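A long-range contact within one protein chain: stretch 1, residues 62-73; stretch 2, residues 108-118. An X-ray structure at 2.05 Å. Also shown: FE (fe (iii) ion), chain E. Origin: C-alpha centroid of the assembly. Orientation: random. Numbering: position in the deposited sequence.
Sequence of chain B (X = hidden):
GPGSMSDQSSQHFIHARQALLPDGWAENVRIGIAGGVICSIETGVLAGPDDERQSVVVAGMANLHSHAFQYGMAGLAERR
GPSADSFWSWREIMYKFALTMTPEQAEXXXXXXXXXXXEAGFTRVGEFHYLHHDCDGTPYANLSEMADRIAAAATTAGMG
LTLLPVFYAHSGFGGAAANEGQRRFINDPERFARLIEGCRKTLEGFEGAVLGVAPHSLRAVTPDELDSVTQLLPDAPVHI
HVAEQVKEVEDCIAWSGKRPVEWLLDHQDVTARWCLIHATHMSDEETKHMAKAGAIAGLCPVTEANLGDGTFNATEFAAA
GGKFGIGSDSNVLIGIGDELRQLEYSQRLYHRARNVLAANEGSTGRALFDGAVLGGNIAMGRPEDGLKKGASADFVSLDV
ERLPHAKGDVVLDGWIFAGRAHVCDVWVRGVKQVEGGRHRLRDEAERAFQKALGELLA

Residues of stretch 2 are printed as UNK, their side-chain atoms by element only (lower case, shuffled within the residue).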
ATOM      1  N   ALA B  62      -0.163 -14.713 -11.981  1.00 13.13           N
ATOM      2  CA  ALA B  62       1.076 -14.433 -12.720  1.00 13.20           C
ATOM      3  C   ALA B  62       1.601 -13.083 -12.335  1.00 12.93           C
ATOM      4  O   ALA B  62       0.850 -12.087 -12.193  1.00 12.95           O
ATOM      5  CB  ALA B  62       0.867 -14.512 -14.247  1.00 13.51           C
ATOM      6  N   ASN B  63       2.923 -13.014 -12.189  1.00 13.16           N
ATOM      7  CA  ASN B  63       3.595 -11.743 -11.998  1.00 12.46           C
ATOM      8  C   ASN B  63       4.214 -11.437 -13.337  1.00 12.48           C
ATOM      9  O   ASN B  63       5.286 -11.895 -13.650  1.00 12.52           O
ATOM     10  CB  ASN B  63       4.644 -11.863 -10.883  1.00 12.76           C
ATOM     11  CG  ASN B  63       5.127 -10.506 -10.389  1.00 12.34           C
ATOM     12  OD1 ASN B  63       5.517  -9.639 -11.177  1.00 12.73           O
ATOM     13  ND2 ASN B  63       5.075 -10.314  -9.092  1.00 11.99           N
ATOM     14  N   LEU B  64       3.511 -10.696 -14.180  1.00 12.62           N
ATOM     15  CA  LEU B  64       3.830 -10.758 -15.611  1.00 13.10           C
ATOM     16  C   LEU B  64       5.011  -9.893 -16.075  1.00 13.26           C
ATOM     17  O   LEU B  64       5.297  -9.876 -17.254  1.00 13.70           O
ATOM     18  CB  LEU B  64       2.572 -10.484 -16.455  1.00 13.56           C
ATOM     19  CG  LEU B  64       1.744  -9.224 -16.245  1.00 13.50           C
ATOM     20  CD1 LEU B  64       2.635  -8.001 -16.098  1.00 13.01           C
ATOM     21  CD2 LEU B  64       0.799  -9.092 -17.430  1.00 14.14           C
ATOM     22  N   HIS B  65       5.723  -9.221 -15.160  1.00 12.72           N
ATOM     23  CA  HIS B  65       6.835  -8.314 -15.549  1.00 12.98           C
ATOM     24  C   HIS B  65       7.695  -8.053 -14.353  1.00 12.89           C
ATOM     25  O   HIS B  65       7.245  -7.462 -13.359  1.00 11.98           O
ATOM     26  CB  HIS B  65       6.295  -6.992 -16.060  1.00 13.22           C
ATOM     27  CG  HIS B  65       7.324  -6.078 -16.651  1.00 13.39           C
ATOM     28  ND1 HIS B  65       7.852  -6.282 -17.886  1.00 13.90           N
ATOM     29  CD2 HIS B  65       7.885  -4.905 -16.175  1.00 13.50           C
ATOM     30  CE1 HIS B  65       8.747  -5.305 -18.147  1.00 14.25           C
ATOM     31  NE2 HIS B  65       8.745  -4.449 -17.121  1.00 13.72           N
ATOM     32  N   SER B  66       8.927  -8.523 -14.456  1.00 13.66           N
ATOM     33  CA  SER B  66       9.931  -8.481 -13.409  1.00 14.08           C
ATOM     34  C   SER B  66      11.315  -8.255 -14.013  1.00 15.02           C
ATOM     35  O   SER B  66      11.646  -8.798 -15.052  1.00 14.69           O
ATOM     36  CB  SER B  66       9.919  -9.796 -12.634  1.00 13.92           C
ATOM     37  OG  SER B  66      11.089  -9.988 -11.874  1.00 14.33           O
ATOM     38  N   HIS B  67      12.099  -7.408 -13.350  1.00 16.04           N
ATOM     39  CA  HIS B  67      13.542  -7.356 -13.531  1.00 17.20           C
ATOM     40  C   HIS B  67      14.171  -7.773 -12.258  1.00 16.80           C
ATOM     41  O   HIS B  67      14.325  -6.959 -11.330  1.00 16.22           O
ATOM     42  CB  HIS B  67      14.001  -5.949 -13.897  1.00 18.88           C
ATOM     43  CG  HIS B  67      13.118  -5.285 -14.901  1.00 20.34           C
ATOM     44  ND1 HIS B  67      12.919  -5.789 -16.123  1.00 23.18           N
ATOM     45  CD2 HIS B  67      12.356  -4.135 -14.818  1.00 21.07           C
ATOM     46  CE1 HIS B  67      12.066  -4.975 -16.797  1.00 23.04           C
ATOM     47  NE2 HIS B  67      11.731  -3.975 -15.992  1.00 21.59           N
ATOM     48  N   ALA B  68      14.597  -9.032 -12.207  1.00 16.61           N
ATOM     49  CA  ALA B  68      14.948  -9.667 -10.938  1.00 16.44           C
ATOM     50  C   ALA B  68      16.047  -8.908 -10.196  1.00 17.05           C
ATOM     51  O   ALA B  68      15.960  -8.737  -8.991  1.00 16.77           O
ATOM     52  CB  ALA B  68      15.346 -11.122 -11.127  1.00 16.16           C
ATOM     53  N   PHE B  69      17.056  -8.416 -10.910  1.00 18.03           N
ATOM     54  CA  PHE B  69      18.196  -7.762 -10.246  1.00 18.53           C
ATOM     55  C   PHE B  69      17.816  -6.515  -9.466  1.00 17.98           C
ATOM     56  O   PHE B  69      18.477  -6.182  -8.505  1.00 17.00           O
ATOM     57  CB  PHE B  69      19.339  -7.460 -11.237  1.00 20.08           C
ATOM     58  CG  PHE B  69      19.065  -6.314 -12.175  1.00 20.82           C
ATOM     59  CD1 PHE B  69      19.403  -5.026 -11.826  1.00 21.59           C
ATOM     60  CD2 PHE B  69      18.476  -6.536 -13.423  1.00 21.39           C
ATOM     61  CE1 PHE B  69      19.154  -3.970 -12.702  1.00 22.19           C
ATOM     62  CE2 PHE B  69      18.226  -5.495 -14.298  1.00 21.32           C
ATOM     63  CZ  PHE B  69      18.562  -4.203 -13.933  1.00 21.65           C
ATOM     64  N   GLN B  70      16.739  -5.847  -9.883  1.00 17.89           N
ATOM     65  CA  GLN B  70      16.304  -4.628  -9.243  1.00 17.92           C
ATOM     66  C   GLN B  70      15.782  -4.879  -7.835  1.00 18.08           C
ATOM     67  O   GLN B  70      15.733  -3.943  -7.017  1.00 18.80           O
ATOM     68  CB  GLN B  70      15.281  -3.864 -10.116  1.00 17.73           C
ATOM     69  CG  GLN B  70      15.920  -3.352 -11.414  1.00 17.90           C
ATOM     70  CD  GLN B  70      14.960  -2.627 -12.330  1.00 18.44           C
ATOM     71  OE1 GLN B  70      13.861  -2.298 -11.949  1.00 19.01           O
ATOM     72  NE2 GLN B  70      15.409  -2.310 -13.536  1.00 19.22           N
ATOM     73  N   TYR B  71      15.392  -6.120  -7.540  1.00 17.32           N
ATOM     74  CA  TYR B  71      14.997  -6.483  -6.170  1.00 17.35           C
ATOM     75  C   TYR B  71      16.119  -6.141  -5.193  1.00 18.86           C
ATOM     76  O   TYR B  71      15.869  -5.821  -4.042  1.00 18.87           O
ATOM     77  CB  TYR B  71      14.719  -7.969  -6.091  1.00 16.64           C
ATOM     78  CG  TYR B  71      14.263  -8.551  -4.753  1.00 15.99           C
ATOM     79  CD1 TYR B  71      12.986  -8.306  -4.242  1.00 14.75           C
ATOM     80  CD2 TYR B  71      15.097  -9.432  -4.052  1.00 16.07           C
ATOM     81  CE1 TYR B  71      12.571  -8.865  -3.037  1.00 14.84           C
ATOM     82  CE2 TYR B  71      14.693 -10.017  -2.872  1.00 16.33           C
ATOM     83  CZ  TYR B  71      13.426  -9.720  -2.351  1.00 15.67           C
ATOM     84  OH  TYR B  71      13.041 -10.326  -1.177  1.00 15.53           O
ATOM     85  N   GLY B  72      17.365  -6.271  -5.641  1.00 19.77           N
ATOM     86  CA  GLY B  72      18.504  -5.920  -4.796  1.00 21.54           C
ATOM     87  C   GLY B  72      18.544  -4.445  -4.398  1.00 21.64           C
ATOM     88  O   GLY B  72      19.079  -4.105  -3.357  1.00 21.95           O
ATOM     89  N   MET B  73      17.956  -3.573  -5.204  1.00 21.72           N
ATOM     90  CA  MET B  73      17.986  -2.141  -4.914  1.00 22.91           C
ATOM     91  C   MET B  73      16.718  -1.645  -4.240  1.00 21.06           C
ATOM     92  O   MET B  73      16.608  -0.446  -3.946  1.00 20.57           O
ATOM     93  CB  MET B  73      18.272  -1.322  -6.187  1.00 25.28           C
ATOM     94  CG  MET B  73      17.057  -1.084  -7.076  1.00 26.48           C
ATOM     95  SD  MET B  73      17.494  -0.439  -8.715  1.00 30.43           S
ATOM     96  CE  MET B  73      17.001   1.280  -8.499  1.00 31.67           C
ATOM     97  N   UNK B 108      21.307 -15.585  -6.748  1.00 17.47           N
ATOM     98  CA  UNK B 108      20.914 -15.368  -5.347  1.00 16.77           C
ATOM     99  C   UNK B 108      19.809 -14.342  -5.185  1.00 15.89           C
ATOM    100  O   UNK B 108      18.832 -14.576  -4.452  1.00 16.53           O
ATOM    101  c   UNK B 108      22.115 -14.957  -4.509  1.00 17.39           C
ATOM    102  N   UNK B 109      19.945 -13.210  -5.859  1.00 15.27           N
ATOM    103  CA  UNK B 109      18.920 -12.177  -5.869  1.00 14.23           C
ATOM    104  C   UNK B 109      17.594 -12.677  -6.480  1.00 13.74           C
ATOM    105  O   UNK B 109      16.526 -12.497  -5.877  1.00 12.79           O
ATOM    106  c   UNK B 109      18.274  -9.914  -6.745  1.00 13.64           C
ATOM    107  c   UNK B 109      20.601 -10.322  -5.853  1.00 14.57           C
ATOM    108  c   UNK B 109      19.400 -10.926  -6.598  1.00 14.32           C
ATOM    109  N   UNK B 110      17.673 -13.306  -7.658  1.00 13.45           N
ATOM    110  CA  UNK B 110      16.468 -13.836  -8.297  1.00 13.09           C
ATOM    111  C   UNK B 110      15.782 -14.896  -7.433  1.00 12.94           C
ATOM    112  O   UNK B 110      14.569 -14.927  -7.336  1.00 13.19           O
ATOM    113  c   UNK B 110      16.813 -14.417  -9.659  1.00 12.65           C
ATOM    114  N   UNK B 111      16.553 -15.776  -6.814  1.00 13.78           N
ATOM    115  CA  UNK B 111      15.944 -16.767  -5.933  1.00 14.00           C
ATOM    116  C   UNK B 111      15.161 -16.114  -4.807  1.00 14.29           C
ATOM    117  O   UNK B 111      13.979 -16.462  -4.583  1.00 14.77           O
ATOM    118  c   UNK B 111      15.310 -19.637  -4.989  1.00 14.14           C
ATOM    119  c   UNK B 111      17.522 -19.677  -3.796  1.00 15.00           C
ATOM    120  c   UNK B 111      16.410 -18.797  -4.374  1.00 14.62           C
ATOM    121  c   UNK B 111      16.962 -17.781  -5.391  1.00 14.36           C
ATOM    122  N   UNK B 112      15.771 -15.153  -4.111  1.00 14.36           N
ATOM    123  CA  UNK B 112      15.104 -14.552  -2.962  1.00 14.35           C
ATOM    124  C   UNK B 112      13.875 -13.754  -3.392  1.00 13.58           C
ATOM    125  O   UNK B 112      12.873 -13.720  -2.681  1.00 13.12           O
ATOM    126  n   UNK B 112      12.343 -13.725   0.351  1.00 15.59           N
ATOM    127  c   UNK B 112      13.142 -13.594   1.392  1.00 16.18           C
ATOM    128  c   UNK B 112      15.515 -13.135  -0.868  1.00 15.54           C
ATOM    129  c   UNK B 112      16.070 -13.679  -2.163  1.00 15.17           C
ATOM    130  n   UNK B 112      14.461 -13.844   1.314  1.00 16.44           N
ATOM    131  n   UNK B 112      12.625 -13.203   2.537  1.00 16.07           N
ATOM    132  c   UNK B 112      15.168 -14.273   0.101  1.00 16.17           C
ATOM    133  N   UNK B 113      13.956 -13.128  -4.552  1.00 13.23           N
ATOM    134  CA  UNK B 113      12.789 -12.482  -5.162  1.00 13.06           C
ATOM    135  C   UNK B 113      11.644 -13.439  -5.469  1.00 13.17           C
ATOM    136  O   UNK B 113      10.467 -13.165  -5.148  1.00 13.55           O
ATOM    137  c   UNK B 113      11.186 -10.289  -6.509  1.00 12.19           C
ATOM    138  c   UNK B 113      12.017 -11.300  -7.283  1.00 12.37           C
ATOM    139  c   UNK B 113      12.475 -10.763  -8.662  1.00 12.14           C
ATOM    140  c   UNK B 113      13.191 -11.810  -6.450  1.00 12.58           C
ATOM    141  N   UNK B 114      11.987 -14.568  -6.072  1.00 13.31           N
ATOM    142  CA  UNK B 114      10.947 -15.520  -6.450  1.00 13.19           C
ATOM    143  C   UNK B 114      10.331 -16.153  -5.202  1.00 13.15           C
ATOM    144  O   UNK B 114       9.135 -16.445  -5.182  1.00 12.33           O
ATOM    145  c   UNK B 114      11.466 -16.564  -7.472  1.00 13.16           C
ATOM    146  c   UNK B 114      11.917 -14.190 -10.463  1.00 13.12           C
ATOM    147  o   UNK B 114      13.269 -14.329 -12.395  1.00 13.24           O
ATOM    148  c   UNK B 114      13.303 -16.101 -10.774  1.00 13.31           C
ATOM    149  c   UNK B 114      12.832 -14.883 -11.210  1.00 13.29           C
ATOM    150  c   UNK B 114      12.873 -16.626  -9.591  1.00 13.35           C
ATOM    151  c   UNK B 114      11.465 -14.738  -9.274  1.00 13.31           C
ATOM    152  c   UNK B 114      11.947 -15.964  -8.804  1.00 13.16           C
ATOM    153  N   UNK B 115      11.124 -16.341  -4.141  1.00 13.78           N
ATOM    154  CA  UNK B 115      10.559 -16.767  -2.869  1.00 13.78           C
ATOM    155  C   UNK B 115       9.548 -15.731  -2.329  1.00 14.11           C
ATOM    156  O   UNK B 115       8.439 -16.068  -1.886  1.00 13.49           O
ATOM    157  c   UNK B 115      11.096 -17.012  -0.407  1.00 14.08           C
ATOM    158  c   UNK B 115      12.348 -18.397  -2.153  1.00 15.27           C
ATOM    159  c   UNK B 115      11.657 -17.062  -1.840  1.00 14.72           C
ATOM    160  N   UNK B 116       9.947 -14.468  -2.341  1.00 14.27           N
ATOM    161  CA  UNK B 116       9.065 -13.378  -1.921  1.00 15.33           C
ATOM    162  C   UNK B 116       7.751 -13.372  -2.777  1.00 13.97           C
ATOM    163  O   UNK B 116       6.631 -13.277  -2.254  1.00 13.52           O
ATOM    164  c   UNK B 116       9.854 -12.070  -2.090  1.00 16.97           C
ATOM    165  o   UNK B 116      10.545 -10.341  -0.580  1.00 21.51           O
ATOM    166  o   UNK B 116       8.380 -10.965  -0.669  1.00 23.72           O
ATOM    167  c   UNK B 116       9.580 -11.069  -1.017  1.00 19.93           C
ATOM    168  N   UNK B 117       7.890 -13.493  -4.096  1.00 12.53           N
ATOM    169  CA  UNK B 117       6.703 -13.560  -4.984  1.00 11.87           C
ATOM    170  C   UNK B 117       5.818 -14.750  -4.628  1.00 11.42           C
ATOM    171  O   UNK B 117       4.625 -14.603  -4.508  1.00 11.10           O
ATOM    172  c   UNK B 117       7.705 -12.387  -7.037  1.00 12.14           C
ATOM    173  c   UNK B 117       7.121 -13.682  -6.448  1.00 11.95           C
ATOM    174  c   UNK B 117       8.505 -10.944  -9.301  1.00 11.93           C
ATOM    175  s   UNK B 117       8.123 -12.621  -8.771  1.00 12.39           S
ATOM    176  N   UNK B 118       6.415 -15.929  -4.454  1.00 11.20           N
ATOM    177  CA  UNK B 118       5.642 -17.129  -4.089  1.00 11.60           C
ATOM    178  C   UNK B 118       4.900 -16.913  -2.771  1.00 11.66           C
ATOM    179  O   UNK B 118       3.715 -17.220  -2.677  1.00 12.24           O
ATOM    180  c   UNK B 118       5.603 -19.783  -5.900  1.00 11.27           C
ATOM    181  c   UNK B 118       8.026 -19.999  -5.303  1.00 11.47           C
ATOM    182  c   UNK B 118       6.858 -19.031  -5.372  1.00 11.60           C
ATOM    183  c   UNK B 118       6.527 -18.381  -4.023  1.00 11.66           C
TER
HETATM  184 FE    FE E 501       9.998  -2.769 -16.553  1.00 32.76          FE
HETATM  185  O   HOH W   1       8.976  -0.872 -16.258  1.00 25.98           O
HETATM  186  O   HOH W   2      11.569  -1.192 -16.081  1.00 32.69           O

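Position 108 carries a single side-chain carbon, which stays out of reach of the first stretch; it is Ala108. At position 109 one carbon carries two more, three in all, and its CA-to-CB bond points toward the first stretch. One branch tip lies 3.4 Å from the backbone O of Ala68 and 4.1 Å from Tyr71 CB. This beta-branched residue is Val109, and the atom concerned is CG1.

Position 110 again has one carbon, its CB, 3.9 Å from Ala68 CB. The residue is Ala110; two such small side chains meet where the backbones come close, with the CA atoms of Ala68 and Ala110 5.2 Å apart. Position 111 has four carbons forked at the second and touches nothing on the first stretch: Leu111.

At position 112 three carbons lead to a nitrogen and then to a carbon bearing two more nitrogens, a guanidinium that has the phenolic oxygen of Tyr71 over one face. This is Arg112, whose CG lies 3.8 Å from Tyr71 OH, near the plane of the tyrosine ring.

Position 113 has four carbons, forked at the second. Its CB sits over one face of the Tyr71 ring, 4.0 Å from the centroid, in a CH-pi contact. One branch end is 3.5 Å from Tyr71 CD1, while the other is 3.5 Å from Ala68 CA and 3.6 Å from Ser66 OG. It is Leu113.

Position 114 shows one carbon followed by a six-carbon ring bearing an oxygen. Its CA-to-CB bond points away, yet the oxygen returns to 4.0 Å from Ala68 CB; this is Tyr114. The three-carbon fork at position 115, Val115, makes no contact with the first stretch.

At position 116 the second of two carbons carries two oxygens, one of them 2.6 Å from Tyr71 OH: Asp116, accepting a hydrogen bond from Tyr71 OH through OD2. Position 117 is an unbranched chain of two carbons, sulfur and carbon, its end 3.5 Å from Asn63 ND2. It is Met117, whose CE also lies 3.8 Å from Ser66 OG. Four carbons, forked at the second, at position 118 are out of reach: Leu118.

The contact centres on Tyr71, which packs against Val109 and Leu113 while its hydroxyl is anchored by Asp116. Ala68 fits closely beside it, and Met117 extends the packing to the strand. His65 in the strand and His67 just after it point away from the helix and bind the iron through NE2, so this segment meets the helix with Asn63, Ser66 and Ala68 and the metal with the two histidines.

Stretch 2 108-118: AVALRLYVDML
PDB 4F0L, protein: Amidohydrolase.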